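Local coordinates for bile salt hydrolase/transferase (Clostridium perfringens, PDB 2BJF), which hydrolyses the amide bond of glycine- and taurine-conjugated bile salts, releasing free bile acids, and can also join bile acids to amines, at residues Phe200-Asp204 / Gln205-Ala209; Asp303-Lys306 / Glu307-Gly311. All coordinates share one frame; numbering follows the deposited sequence.

Contact 1 (Phe200-Asp204 / Gln205-Ala209)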
loop_
_atom_site.group_PDB
_atom_site.type_symbol
_atom_site.label_atom_id
_atom_site.label_comp_id
_atom_site.label_asym_id
_atom_site.label_seq_id
_atom_site.Cartn_x
_atom_site.Cartn_y
_atom_site.Cartn_z
ATOM N N PHE A 200 -9.161 -17.515 3.037
ATOM C CA PHE A 200 -9.312 -17.312 1.602
ATOM C C PHE A 200 -8.886 -18.615 0.929
ATOM O O PHE A 200 -7.783 -19.109 1.167
ATOM C CB PHE A 200 -8.425 -16.153 1.132
ATOM C CG PHE A 200 -8.642 -15.748 -0.306
ATOM C CD1 PHE A 200 -9.416 -14.632 -0.616
ATOM C CD2 PHE A 200 -8.056 -16.465 -1.346
ATOM C CE1 PHE A 200 -9.615 -14.247 -1.942
ATOM C CE2 PHE A 200 -8.250 -16.090 -2.674
ATOM C CZ PHE A 200 -9.031 -14.979 -2.973
ATOM N N LYS A 201 -9.766 -19.179 0.108
ATOM C CA LYS A 201 -9.439 -20.392 -0.638
ATOM C C LYS A 201 -8.769 -20.020 -1.957
ATOM O O LYS A 201 -9.432 -19.579 -2.893
ATOM C CB LYS A 201 -10.692 -21.242 -0.880
ATOM C CG LYS A 201 -10.411 -22.625 -1.461
ATOM C CD LYS A 201 -11.702 -23.367 -1.786
ATOM C CE LYS A 201 -11.430 -24.786 -2.275
ATOM N NZ LYS A 201 -10.818 -24.822 -3.635
ATOM N N LEU A 202 -7.449 -20.185 -2.014
ATOM C CA LEU A 202 -6.675 -19.895 -3.219
ATOM C C LEU A 202 -6.469 -21.190 -4.003
ATOM O O LEU A 202 -5.360 -21.731 -4.056
ATOM C CB LEU A 202 -5.329 -19.255 -2.855
ATOM C CG LEU A 202 -4.500 -18.603 -3.969
ATOM C CD1 LEU A 202 -4.820 -17.122 -4.088
ATOM C CD2 LEU A 202 -3.015 -18.802 -3.707
ATOM N N GLY A 203 -7.554 -21.685 -4.597
ATOM C CA GLY A 203 -7.534 -22.937 -5.348
ATOM C C GLY A 203 -7.139 -24.119 -4.482
ATOM O O GLY A 203 -7.868 -24.495 -3.562
ATOM N N ASP A 204 -5.972 -24.688 -4.776
ATOM C CA ASP A 204 -5.445 -25.838 -4.040
ATOM C C ASP A 204 -4.736 -25.439 -2.743
ATOM O O ASP A 204 -4.332 -26.302 -1.958
ATOM C CB ASP A 204 -4.497 -26.650 -4.931
ATOM C CG ASP A 204 -5.183 -27.199 -6.172
ATOM O OD1 ASP A 204 -6.291 -27.765 -6.051
ATOM O OD2 ASP A 204 -4.606 -27.071 -7.273
ATOM N N GLN A 205 -4.588 -24.134 -2.524
ATOM C CA GLN A 205 -3.936 -23.614 -1.327
ATOM C C GLN A 205 -4.930 -22.911 -0.406
ATOM O O GLN A 205 -5.633 -21.988 -0.822
ATOM C CB GLN A 205 -2.802 -22.655 -1.707
ATOM C CG GLN A 205 -2.046 -22.058 -0.517
ATOM C CD GLN A 205 -1.063 -23.028 0.120
ATOM O OE1 GLN A 205 -0.418 -23.824 -0.564
ATOM N NE2 GLN A 205 -0.937 -22.955 1.440
ATOM N N SER A 206 -4.977 -23.358 0.845
ATOM C CA SER A 206 -5.789 -22.709 1.865
ATOM C C SER A 206 -4.999 -21.570 2.498
ATOM O O SER A 206 -3.900 -21.781 3.018
ATOM C CB SER A 206 -6.214 -23.714 2.939
ATOM O OG SER A 206 -6.893 -24.819 2.370
ATOM N N LEU A 207 -5.553 -20.362 2.433
ATOM C CA LEU A 207 -4.949 -19.207 3.090
ATOM C C LEU A 207 -5.684 -18.914 4.389
ATOM O O LEU A 207 -6.916 -18.879 4.419
ATOM C CB LEU A 207 -4.962 -17.971 2.179
ATOM C CG LEU A 207 -4.352 -18.068 0.777
ATOM C CD1 LEU A 207 -4.438 -16.720 0.072
ATOM C CD2 LEU A 207 -2.910 -18.558 0.821
ATOM N N THR A 208 -4.921 -18.717 5.458
ATOM C CA THR A 208 -5.484 -18.466 6.782
ATOM C C THR A 208 -4.960 -17.155 7.365
ATOM O O THR A 208 -3.768 -16.853 7.264
ATOM C CB THR A 208 -5.228 -19.656 7.756
ATOM O OG1 THR A 208 -5.765 -19.357 9.052
ATOM C CG2 THR A 208 -3.739 -19.966 7.885
ATOM N N ALA A 209 -5.861 -16.375 7.957
ATOM C CA ALA A 209 -5.486 -15.142 8.639
ATOM C C ALA A 209 -4.481 -15.464 9.737
ATOM O O ALA A 209 -4.696 -16.381 10.530
ATOM C CB ALA A 209 -6.710 -14.463 9.220
#
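The ring of Phe200 meets the methyl CD1 of Leu207 at an oblique angle, CD2 of the ring lying 3.9 Å from that carbon, while Phe234 of a second subunit makes an edge-to-face stack with the same ring. Side by side and pointing the same way, Phe200 and Leu207 share one face of a two-stranded hairpin with Leu202 and Gln205. CG of Phe200 stands anti to the backbone N (chi1 -172°), so the ring runs along its own strand toward Leu202, with Leu207 beside it. CB of Leu202 comes 3.9 Å from CG of Leu207, the two side chains meeting on the diagonal between successive hydrogen-bonded pairs. Lys201 and Ser206, a non-hydrogen-bonded pair, take the other face.

Two hydrogen-bonded pairs hold the backbone. Phe200 and Leu207 exchange bonds, Phe200 N to Leu207 O at 3.0 Å and Leu207 N to Phe200 O at 2.9 Å. At the turn, Leu202 N reaches Gln205 O at 2.8 Å with a bent N-H...O angle of 135°, and Gln205 N returns to Leu202 O from above the carbonyl plane. Gly203 sits at the first corner of this type II' turn with positive phi, and Lys201 runs straight until its last bond, which turns NZ to Gly203 O at 3.0 Å.

The hairpin lies far from the chain's centre, against the second subunit: Lys241 of that subunit donates to Lys201 O, and Asn187 of the same subunit accepts from Thr208 N. Backbone bonds thus set the hairpin's shape, while its largely apolar face and outward-facing backbone groups serve the subunit interface.

Contact 2 (Asp303-Lys306 / Glu307-Gly311)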
loop_
_atom_site.group_PDB
_atom_site.type_symbol
_atom_site.label_atom_id
_atom_site.label_comp_id
_atom_site.label_asym_id
_atom_site.label_seq_id
_atom_site.Cartn_x
_atom_site.Cartn_y
_atom_site.Cartn_z
ATOM N N ASP A 303 -12.200 24.234 32.841
ATOM C CA ASP A 303 -13.632 24.470 32.684
ATOM C C ASP A 303 -13.886 25.972 32.619
ATOM O O ASP A 303 -13.704 26.683 33.612
ATOM C CB ASP A 303 -14.387 23.834 33.863
ATOM C CG ASP A 303 -15.904 23.861 33.695
ATOM O OD1 ASP A 303 -16.430 24.641 32.870
ATOM O OD2 ASP A 303 -16.580 23.090 34.412
ATOM N N MET A 304 -14.303 26.452 31.448
ATOM C CA MET A 304 -14.545 27.886 31.254
ATOM C C MET A 304 -15.701 28.404 32.113
ATOM O O MET A 304 -15.725 29.578 32.489
ATOM C CB MET A 304 -14.768 28.218 29.771
ATOM C CG MET A 304 -16.147 27.869 29.219
ATOM S SD MET A 304 -16.317 28.210 27.456
ATOM C CE MET A 304 -16.067 29.982 27.413
ATOM N N ASN A 305 -16.644 27.519 32.429
ATOM C CA ASN A 305 -17.825 27.886 33.210
ATOM C C ASN A 305 -17.547 28.084 34.700
ATOM O O ASN A 305 -18.397 28.592 35.438
ATOM C CB ASN A 305 -18.949 26.873 32.985
ATOM C CG ASN A 305 -19.567 26.996 31.606
ATOM O OD1 ASN A 305 -20.132 28.036 31.255
ATOM N ND2 ASN A 305 -19.464 25.935 30.815
ATOM N N LYS A 306 -16.353 27.686 35.133
ATOM C CA LYS A 306 -15.899 27.950 36.496
ATOM C C LYS A 306 -15.326 29.362 36.613
ATOM O O LYS A 306 -15.276 29.924 37.705
ATOM C CB LYS A 306 -14.877 26.903 36.943
ATOM C CG LYS A 306 -15.462 25.500 37.071
ATOM C CD LYS A 306 -14.495 24.529 37.720
ATOM C CE LYS A 306 -14.556 24.602 39.242
ATOM N NZ LYS A 306 -13.537 23.715 39.862
ATOM N N GLU A 307 -14.908 29.927 35.482
ATOM C CA GLU A 307 -14.400 31.298 35.436
ATOM C C GLU A 307 -15.541 32.312 35.367
ATOM O O GLU A 307 -16.687 31.954 35.079
ATOM C CB GLU A 307 -13.457 31.489 34.238
ATOM C CG GLU A 307 -12.264 30.528 34.188
ATOM C CD GLU A 307 -11.319 30.661 35.376
ATOM O OE1 GLU A 307 -11.134 31.788 35.889
ATOM O OE2 GLU A 307 -10.753 29.629 35.794
ATOM N N ASN A 308 -15.226 33.575 35.643
ATOM C CA ASN A 308 -16.204 34.647 35.502
ATOM C C ASN A 308 -16.336 35.061 34.043
ATOM O O ASN A 308 -15.441 35.700 33.484
ATOM C CB ASN A 308 -15.840 35.856 36.371
ATOM C CG ASN A 308 -16.996 36.839 36.526
ATOM O OD1 ASN A 308 -18.064 36.666 35.936
ATOM N ND2 ASN A 308 -16.783 37.877 37.329
ATOM N N LEU A 309 -17.459 34.691 33.434
ATOM C CA LEU A 309 -17.734 35.057 32.046
ATOM C C LEU A 309 -17.960 36.562 31.900
ATOM O O LEU A 309 -17.812 37.112 30.809
ATOM C CB LEU A 309 -18.924 34.267 31.485
ATOM C CG LEU A 309 -18.916 32.732 31.571
ATOM C CD1 LEU A 309 -20.090 32.157 30.789
ATOM C CD2 LEU A 309 -17.604 32.109 31.091
ATOM N N ASP A 310 -18.309 37.215 33.009
ATOM C CA ASP A 310 -18.476 38.669 33.056
ATOM C C ASP A 310 -17.234 39.373 33.616
ATOM O O ASP A 310 -17.313 40.516 34.076
ATOM C CB ASP A 310 -19.711 39.041 33.886
ATOM C CG ASP A 310 -21.010 38.562 33.260
ATOM O OD1 ASP A 310 -21.169 38.674 32.024
ATOM O OD2 ASP A 310 -21.884 38.083 34.013
ATOM N N GLY A 311 -16.092 38.688 33.565
ATOM C CA GLY A 311 -14.820 39.231 34.051
ATOM C C GLY A 311 -14.276 40.365 33.199
ATOM O O GLY A 311 -14.832 40.684 32.146
HETATM O O HOH W 1 -19.869 30.867 35.033
#
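Glu307 and Leu309 close in on one backbone oxygen, Met304 O, and this is the tight part of the contact. Glu307 N donates to Met304 O at 3.1 Å, a bent bond that arrives from well above the carbonyl plane. CB of Glu307 lies 3.4 Å from the same oxygen, and Leu309 CD2 meets it at 3.4 Å too. With CG beside its own backbone N (chi1 -54°), Leu309 brings its methyls back toward Met304 O; its side chain also packs on Phe32 and Ala53, the latter also met by the buried Met304.

The solvent side is looser: the exposed Asn305 and Lys306 touch 307-311 lightly and bond elsewhere. Asn305 OD1 comes no closer than 4.1 Å to Leu309 CD1, while its ND2 bonds to Lys286 O. A water donates to Asn305 O at 2.7 Å and, weakly, to Glu307 O. Lys306 carries its amine to a salt bridge with the C-terminal carboxylate of Asn329 of a third subunit; Glu307 OE2 bonds both that residue's ND2 and Tyr317 OH.

Asp303 OD1 takes the N-H of Asn305 at 2.9 Å, an Asx turn at the start of 304-306, whose backbone angles are helical; Asn308 makes another with Asp310 N, inside a type I beta turn.

How the contacts relate
Contacts 1 and 2 lie on opposite sides of the chain's centre, their own centres about 63 Å and their nearest atoms about 46 Å apart, and they share no strand. Contact 1 is a partly buried hairpin separate from the chain's two larger sheets, held by paired backbone bonds and by apolar side chains gathered on one face. Contact 2 is a surface loop between strands 300-303 and 315-318, which belong to different sheets; its chemistry is mostly that of beta and Asx turns and water, with salt bridges to Arg35 and to Asn329 of the third subunit, and with Met304 as its buried residue. Each faces another copy of the protein: 200-209 meets a second subunit, 303-311 a third.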